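Local coordinates for protein angiogenin-1 (Salmo salar, PDB 7BFK) that probably cleaves RNA as a secreted endonuclease of the pancreatic ribonuclease family, with structural signs of auto-inhibition, at residues Q5-F10 with K110-Y115; K41-F46 with V78-H83. All blocks are in the same frame, centred on the assembly; numbering follows the deposited sequence.

Interaction 1: Q5-F10 with K110-Y115; sequences QQYNHF and KFPVHY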
loop_
_atom_site.group_PDB
_atom_site.type_symbol
_atom_site.label_atom_id
_atom_site.label_comp_id
_atom_site.label_asym_id
_atom_site.label_seq_id
_atom_site.Cartn_x
_atom_site.Cartn_y
_atom_site.Cartn_z
ATOM N N GLN A 5 8.504 9.132 -9.984
ATOM C CA GLN A 5 8.942 9.039 -8.578
ATOM C C GLN A 5 7.756 8.631 -7.678
ATOM O O GLN A 5 8.016 8.012 -6.642
ATOM C CB GLN A 5 9.580 10.351 -8.140
ATOM C CG GLN A 5 10.366 10.205 -6.847
ATOM C CD GLN A 5 11.438 9.146 -6.959
ATOM O OE1 GLN A 5 11.647 8.348 -6.043
ATOM N NE2 GLN A 5 12.113 9.116 -8.101
ATOM N N GLN A 6 6.522 8.991 -8.039
ATOM C CA GLN A 6 5.314 8.634 -7.240
ATOM C C GLN A 6 5.066 7.132 -7.365
ATOM O O GLN A 6 4.556 6.521 -6.402
ATOM C CB GLN A 6 4.112 9.487 -7.631
ATOM C CG GLN A 6 4.100 10.804 -6.877
ATOM C CD GLN A 6 3.085 11.800 -7.374
ATOM O OE1 GLN A 6 2.508 11.662 -8.460
ATOM N NE2 GLN A 6 2.887 12.841 -6.582
ATOM N N TYR A 7 5.469 6.543 -8.480
ATOM C CA TYR A 7 5.387 5.069 -8.678
ATOM C C TYR A 7 6.402 4.415 -7.742
ATOM O O TYR A 7 6.032 3.477 -7.033
ATOM C CB TYR A 7 5.597 4.676 -10.136
ATOM C CG TYR A 7 5.562 3.192 -10.370
ATOM C CD1 TYR A 7 4.619 2.397 -9.740
ATOM C CD2 TYR A 7 6.470 2.576 -11.218
ATOM C CE1 TYR A 7 4.576 1.031 -9.937
ATOM C CE2 TYR A 7 6.426 1.213 -11.449
ATOM C CZ TYR A 7 5.475 0.435 -10.804
ATOM O OH TYR A 7 5.430 -0.912 -11.004
ATOM N N ASN A 8 7.655 4.899 -7.720
ATOM C CA ASN A 8 8.690 4.364 -6.795
ATOM C C ASN A 8 8.190 4.497 -5.352
ATOM O O ASN A 8 8.371 3.560 -4.555
ATOM C CB ASN A 8 10.049 5.049 -6.959
ATOM C CG ASN A 8 10.720 4.666 -8.258
ATOM O OD1 ASN A 8 10.339 5.139 -9.333
ATOM N ND2 ASN A 8 11.705 3.786 -8.165
ATOM N N HIS A 9 7.604 5.640 -5.019
ATOM C CA HIS A 9 7.060 5.893 -3.661
ATOM C C HIS A 9 5.955 4.846 -3.378
ATOM O O HIS A 9 5.940 4.272 -2.291
ATOM C CB HIS A 9 6.560 7.330 -3.554
ATOM C CG HIS A 9 6.521 7.830 -2.147
ATOM N ND1 HIS A 9 6.434 6.973 -1.060
ATOM C CD2 HIS A 9 6.495 9.081 -1.646
ATOM C CE1 HIS A 9 6.393 7.677 0.053
ATOM N NE2 HIS A 9 6.419 8.979 -0.279
ATOM N N PHE A 10 5.080 4.610 -4.339
ATOM C CA PHE A 10 3.961 3.629 -4.221
ATOM C C PHE A 10 4.527 2.239 -3.934
ATOM O O PHE A 10 4.085 1.594 -2.980
ATOM C CB PHE A 10 3.102 3.636 -5.477
ATOM C CG PHE A 10 1.996 2.614 -5.444
ATOM C CD1 PHE A 10 2.242 1.290 -5.759
ATOM C CD2 PHE A 10 0.714 2.978 -5.056
ATOM C CE1 PHE A 10 1.227 0.345 -5.685
ATOM C CE2 PHE A 10 -0.305 2.030 -4.997
ATOM C CZ PHE A 10 -0.045 0.728 -5.312
ATOM N N LYS A 110 0.085 5.186 -16.867
ATOM C CA LYS A 110 0.472 3.760 -16.716
ATOM C C LYS A 110 1.033 3.475 -15.313
ATOM O O LYS A 110 1.421 2.309 -15.098
ATOM C CB LYS A 110 1.547 3.375 -17.737
ATOM C CG LYS A 110 2.937 3.950 -17.465
ATOM C CD LYS A 110 4.056 3.343 -18.310
ATOM C CE LYS A 110 4.222 3.995 -19.663
ATOM N NZ LYS A 110 4.836 5.339 -19.550
ATOM N N PHE A 111 1.051 4.467 -14.411
ATOM C CA PHE A 111 1.730 4.389 -13.085
ATOM C C PHE A 111 0.788 4.421 -11.885
ATOM O O PHE A 111 0.089 5.399 -11.637
ATOM C CB PHE A 111 2.688 5.569 -12.876
ATOM C CG PHE A 111 3.856 5.626 -13.823
ATOM C CD1 PHE A 111 4.943 4.779 -13.660
ATOM C CD2 PHE A 111 3.889 6.554 -14.858
ATOM C CE1 PHE A 111 6.026 4.837 -14.526
ATOM C CE2 PHE A 111 4.975 6.615 -15.718
ATOM C CZ PHE A 111 6.039 5.753 -15.555
ATOM N N PRO A 112 0.778 3.343 -11.072
ATOM C CA PRO A 112 0.146 3.382 -9.764
ATOM C C PRO A 112 0.801 4.516 -8.965
ATOM O O PRO A 112 2.017 4.662 -9.061
ATOM C CB PRO A 112 0.482 2.019 -9.143
ATOM C CG PRO A 112 0.701 1.120 -10.339
ATOM C CD PRO A 112 1.315 2.014 -11.404
ATOM N N VAL A 113 0.007 5.281 -8.218
ATOM C CA VAL A 113 0.496 6.423 -7.390
ATOM C C VAL A 113 -0.295 6.509 -6.094
ATOM O O VAL A 113 -1.439 6.051 -6.057
ATOM C CB VAL A 113 0.402 7.756 -8.172
ATOM C CG1 VAL A 113 1.399 7.798 -9.301
ATOM C CG2 VAL A 113 -1.002 8.003 -8.701
ATOM N N HIS A 114 0.309 7.127 -5.074
ATOM C CA HIS A 114 -0.320 7.469 -3.771
ATOM C C HIS A 114 0.085 8.916 -3.457
ATOM O O HIS A 114 1.292 9.219 -3.502
ATOM C CB HIS A 114 0.076 6.473 -2.669
ATOM C CG HIS A 114 1.474 6.664 -2.182
ATOM N ND1 HIS A 114 1.775 7.491 -1.117
ATOM C CD2 HIS A 114 2.653 6.177 -2.624
ATOM C CE1 HIS A 114 3.079 7.488 -0.916
ATOM N NE2 HIS A 114 3.638 6.693 -1.825
ATOM N N TYR A 115 -0.883 9.787 -3.205
ATOM C CA TYR A 115 -0.650 11.229 -2.949
ATOM C C TYR A 115 -0.598 11.499 -1.441
ATOM O O TYR A 115 -1.656 11.437 -0.783
ATOM C CB TYR A 115 -1.722 12.062 -3.650
ATOM C CG TYR A 115 -1.700 11.975 -5.156
ATOM C CD1 TYR A 115 -0.567 12.330 -5.869
ATOM C CD2 TYR A 115 -2.822 11.588 -5.875
ATOM C CE1 TYR A 115 -0.533 12.277 -7.254
ATOM C CE2 TYR A 115 -2.807 11.532 -7.262
ATOM C CZ TYR A 115 -1.659 11.883 -7.954
ATOM O OH TYR A 115 -1.617 11.834 -9.317
#

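Interaction 2: K41-F46 with V78-H83; sequences KLKNTF and VVICTH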
loop_
_atom_site.group_PDB
_atom_site.type_symbol
_atom_site.label_atom_id
_atom_site.label_comp_id
_atom_site.label_asym_id
_atom_site.label_seq_id
_atom_site.Cartn_x
_atom_site.Cartn_y
_atom_site.Cartn_z
ATOM N N LYS A 41 1.043 5.820 11.641
ATOM C CA LYS A 41 0.044 5.686 10.549
ATOM C C LYS A 41 -0.982 4.655 11.052
ATOM O O LYS A 41 -0.560 3.646 11.641
ATOM C CB LYS A 41 0.729 5.333 9.225
ATOM C CG LYS A 41 -0.167 5.502 8.011
ATOM C CD LYS A 41 0.488 5.142 6.704
ATOM C CE LYS A 41 -0.438 5.360 5.538
ATOM N NZ LYS A 41 0.122 4.792 4.303
ATOM N N LEU A 42 -2.278 4.922 10.910
ATOM C CA LEU A 42 -3.344 4.080 11.537
ATOM C C LEU A 42 -3.496 2.752 10.799
ATOM O O LEU A 42 -4.022 1.811 11.409
ATOM C CB LEU A 42 -4.663 4.856 11.589
ATOM C CG LEU A 42 -4.628 6.069 12.521
ATOM C CD1 LEU A 42 -5.881 6.901 12.425
ATOM C CD2 LEU A 42 -4.366 5.637 13.961
ATOM N N LYS A 43 -3.102 2.696 9.525
ATOM C CA LYS A 43 -3.177 1.460 8.731
ATOM C C LYS A 43 -2.281 1.575 7.510
ATOM O O LYS A 43 -2.105 2.698 6.986
ATOM C CB LYS A 43 -4.620 1.222 8.274
ATOM C CG LYS A 43 -4.863 -0.065 7.516
ATOM C CD LYS A 43 -6.353 -0.352 7.324
ATOM C CE LYS A 43 -7.074 0.757 6.588
ATOM N NZ LYS A 43 -6.800 0.713 5.132
ATOM N N ASN A 44 -1.735 0.451 7.080
ATOM C CA ASN A 44 -1.028 0.370 5.788
ATOM C C ASN A 44 -1.215 -1.032 5.243
ATOM O O ASN A 44 -1.070 -1.975 6.005
ATOM C CB ASN A 44 0.440 0.745 5.865
ATOM C CG ASN A 44 0.979 1.066 4.491
ATOM O OD1 ASN A 44 0.736 2.155 3.992
ATOM N ND2 ASN A 44 1.740 0.142 3.914
ATOM N N THR A 45 -1.552 -1.124 3.964
ATOM C CA THR A 45 -1.766 -2.388 3.233
ATOM C C THR A 45 -0.590 -2.619 2.264
ATOM O O THR A 45 -0.284 -1.712 1.439
ATOM C CB THR A 45 -3.126 -2.372 2.533
ATOM O OG1 THR A 45 -4.129 -1.960 3.473
ATOM C CG2 THR A 45 -3.475 -3.700 1.915
ATOM N N PHE A 46 -0.006 -3.801 2.345
ATOM C CA PHE A 46 1.107 -4.292 1.496
ATOM C C PHE A 46 0.580 -5.356 0.534
ATOM O O PHE A 46 -0.151 -6.249 0.966
ATOM C CB PHE A 46 2.228 -4.856 2.373
ATOM C CG PHE A 46 2.820 -3.864 3.340
ATOM C CD1 PHE A 46 2.272 -3.699 4.602
ATOM C CD2 PHE A 46 3.922 -3.091 2.989
ATOM C CE1 PHE A 46 2.813 -2.786 5.495
ATOM C CE2 PHE A 46 4.453 -2.168 3.877
ATOM C CZ PHE A 46 3.892 -2.015 5.128
ATOM N N VAL A 78 -2.549 -9.915 0.357
ATOM C CA VAL A 78 -2.183 -8.642 1.024
ATOM C C VAL A 78 -1.933 -8.920 2.497
ATOM O O VAL A 78 -2.426 -9.935 3.037
ATOM C CB VAL A 78 -3.259 -7.549 0.829
ATOM C CG1 VAL A 78 -3.474 -7.225 -0.640
ATOM C CG2 VAL A 78 -4.575 -7.919 1.491
ATOM N N VAL A 79 -1.149 -8.046 3.097
ATOM C CA VAL A 79 -0.912 -7.976 4.554
ATOM C C VAL A 79 -1.356 -6.577 4.966
ATOM O O VAL A 79 -0.881 -5.605 4.348
ATOM C CB VAL A 79 0.550 -8.258 4.940
ATOM C CG1 VAL A 79 0.817 -7.837 6.376
ATOM C CG2 VAL A 79 0.919 -9.731 4.718
ATOM N N ILE A 80 -2.238 -6.497 5.956
ATOM C CA ILE A 80 -2.761 -5.232 6.524
ATOM C C ILE A 80 -2.175 -5.073 7.923
ATOM O O ILE A 80 -2.364 -5.992 8.778
ATOM C CB ILE A 80 -4.303 -5.232 6.524
ATOM C CG1 ILE A 80 -4.853 -5.508 5.122
ATOM C CG2 ILE A 80 -4.858 -3.925 7.094
ATOM C CD1 ILE A 80 -6.222 -6.096 5.115
ATOM N N CYS A 81 -1.453 -3.979 8.128
ATOM C CA CYS A 81 -0.907 -3.560 9.440
ATOM C C CYS A 81 -1.836 -2.483 9.998
ATOM O O CYS A 81 -1.961 -1.392 9.379
ATOM C CB CYS A 81 0.534 -3.093 9.304
ATOM S SG CYS A 81 1.607 -4.374 8.608
ATOM N N THR A 82 -2.502 -2.783 11.107
ATOM C CA THR A 82 -3.514 -1.901 11.729
ATOM C C THR A 82 -3.030 -1.453 13.104
ATOM O O THR A 82 -2.605 -2.313 13.911
ATOM C CB THR A 82 -4.883 -2.592 11.834
ATOM O OG1 THR A 82 -5.228 -3.132 10.548
ATOM C CG2 THR A 82 -5.963 -1.635 12.295
ATOM N N HIS A 83 -3.065 -0.150 13.327
ATOM C CA HIS A 83 -2.730 0.497 14.617
ATOM C C HIS A 83 -3.640 -0.045 15.727
ATOM O O HIS A 83 -4.869 -0.167 15.497
ATOM C CB HIS A 83 -2.896 2.004 14.468
ATOM C CG HIS A 83 -2.989 2.739 15.765
ATOM N ND1 HIS A 83 -4.190 2.899 16.437
ATOM C CD2 HIS A 83 -2.054 3.403 16.480
ATOM C CE1 HIS A 83 -3.979 3.617 17.530
ATOM N NE2 HIS A 83 -2.668 3.934 17.575
#

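Interaction 1: Q5-F10 with K110-Y115
Gln6 opens the contact: its CB lies 3.6 Å from Val113 CG1, and the extended chain beyond carries the amide across the rim of the poorly ordered Tyr115 ring, at a steep angle to it. Tyr7 has CG anti to the backbone N, which lays the ring alongside Pro112, with CE1 3.7 Å from Pro112 CD. Its CB meets Phe111 CD1, and its CA approaches Pro112 O at 3.4 Å in a CA-H...O contact; that buried carbonyl has no conventional hydrogen-bond partner. His9, also anti at chi1, offers a ring face to the edge of His114 in a T-shaped pair, planes at 87°, with His9 ND1 2.9 Å from His114 NE2. His114, by family resemblance the second catalytic histidine, gets there with CG in the crowded position between N and C (chi1 75°). Phe10 takes Pro112 CB squarely over its face, 3.8 Å from the ring centroid, a CH-pi contact, while its CA meets His114 CD2. Helix 5-14 matches the family's N-terminal helix, which carries the first such histidine; Val54 and Gln55 of helix 51-55 pack on Phe10 and Tyr7, and Ile105 of strand 93-108 touches both Phe10 and Pro112.

Interaction 2: K41-F46 with V78-H83
Phe46 CG and Cys81 SG stand anti to their carbonyl carbons (chi1 -60° and -58°), which brings Phe46 CE1 within 3.7 Å of Cys81 SG, an oblique sulfur-aromatic contact beside the disulfide to Cys24. Asn44 ND2, hydrogen-bonded to Gln13 O, lies over the Phe46 ring toward its rim, and Asn44 OD1 takes a bond in the carbonyl plane from Lys41 NZ at 2.7 Å. Thr45 and Ile80 share the other face, side by side, with Thr45 CG2 3.9 Å from Ile80 CG1. Lys43 runs along Ile80 CG2, then bends toward its salt-bridge partner Asp120, which also bonds Thr45 OG1, a grip consistent with auto-inhibition. An alanine at Thr45 lacks OG1 and CG2 and would probably loosen the packing on Val78 and Ile80 and weaken the hold on Asp120. Leu42 CD2 lies over the His83 ring, a CH-pi contact. Five backbone bonds join the strands, the straightest from Phe46 N to Val79 O, 2.8 Å at 177°. This antiparallel pairing belongs to the curved sheet of the RNase A fold: Lys41 and Thr45 match the family's active-site lysine and base-recognising threonine, and Thr45 O is hydrogen-bonded to His14 ND1, probably the first catalytic histidine, as in RNase A.

How the interactions relate
Interactions 1 and 2 lie on opposite sides of the chain's centre, about 18 Å between their centres and about 6 Å between nearest atoms, without touching. Both reach the same sheet and both are partly buried, but they join different elements: 5-10 lays a helix across a short strand, whereas 41-46 pairs with 78-83 edge to edge. Rings and a proline carry interaction 1, while a backbone ladder organises interaction 2, with a buried amide on one face and a salt-bridged lysine and a hydroxyl on the other. In interaction 1 Tyr7, Phe10, Phe111, Pro112 and Val113 are buried, while His9 and Tyr115 are exposed; in interaction 2 Leu42 and Lys43 are exposed.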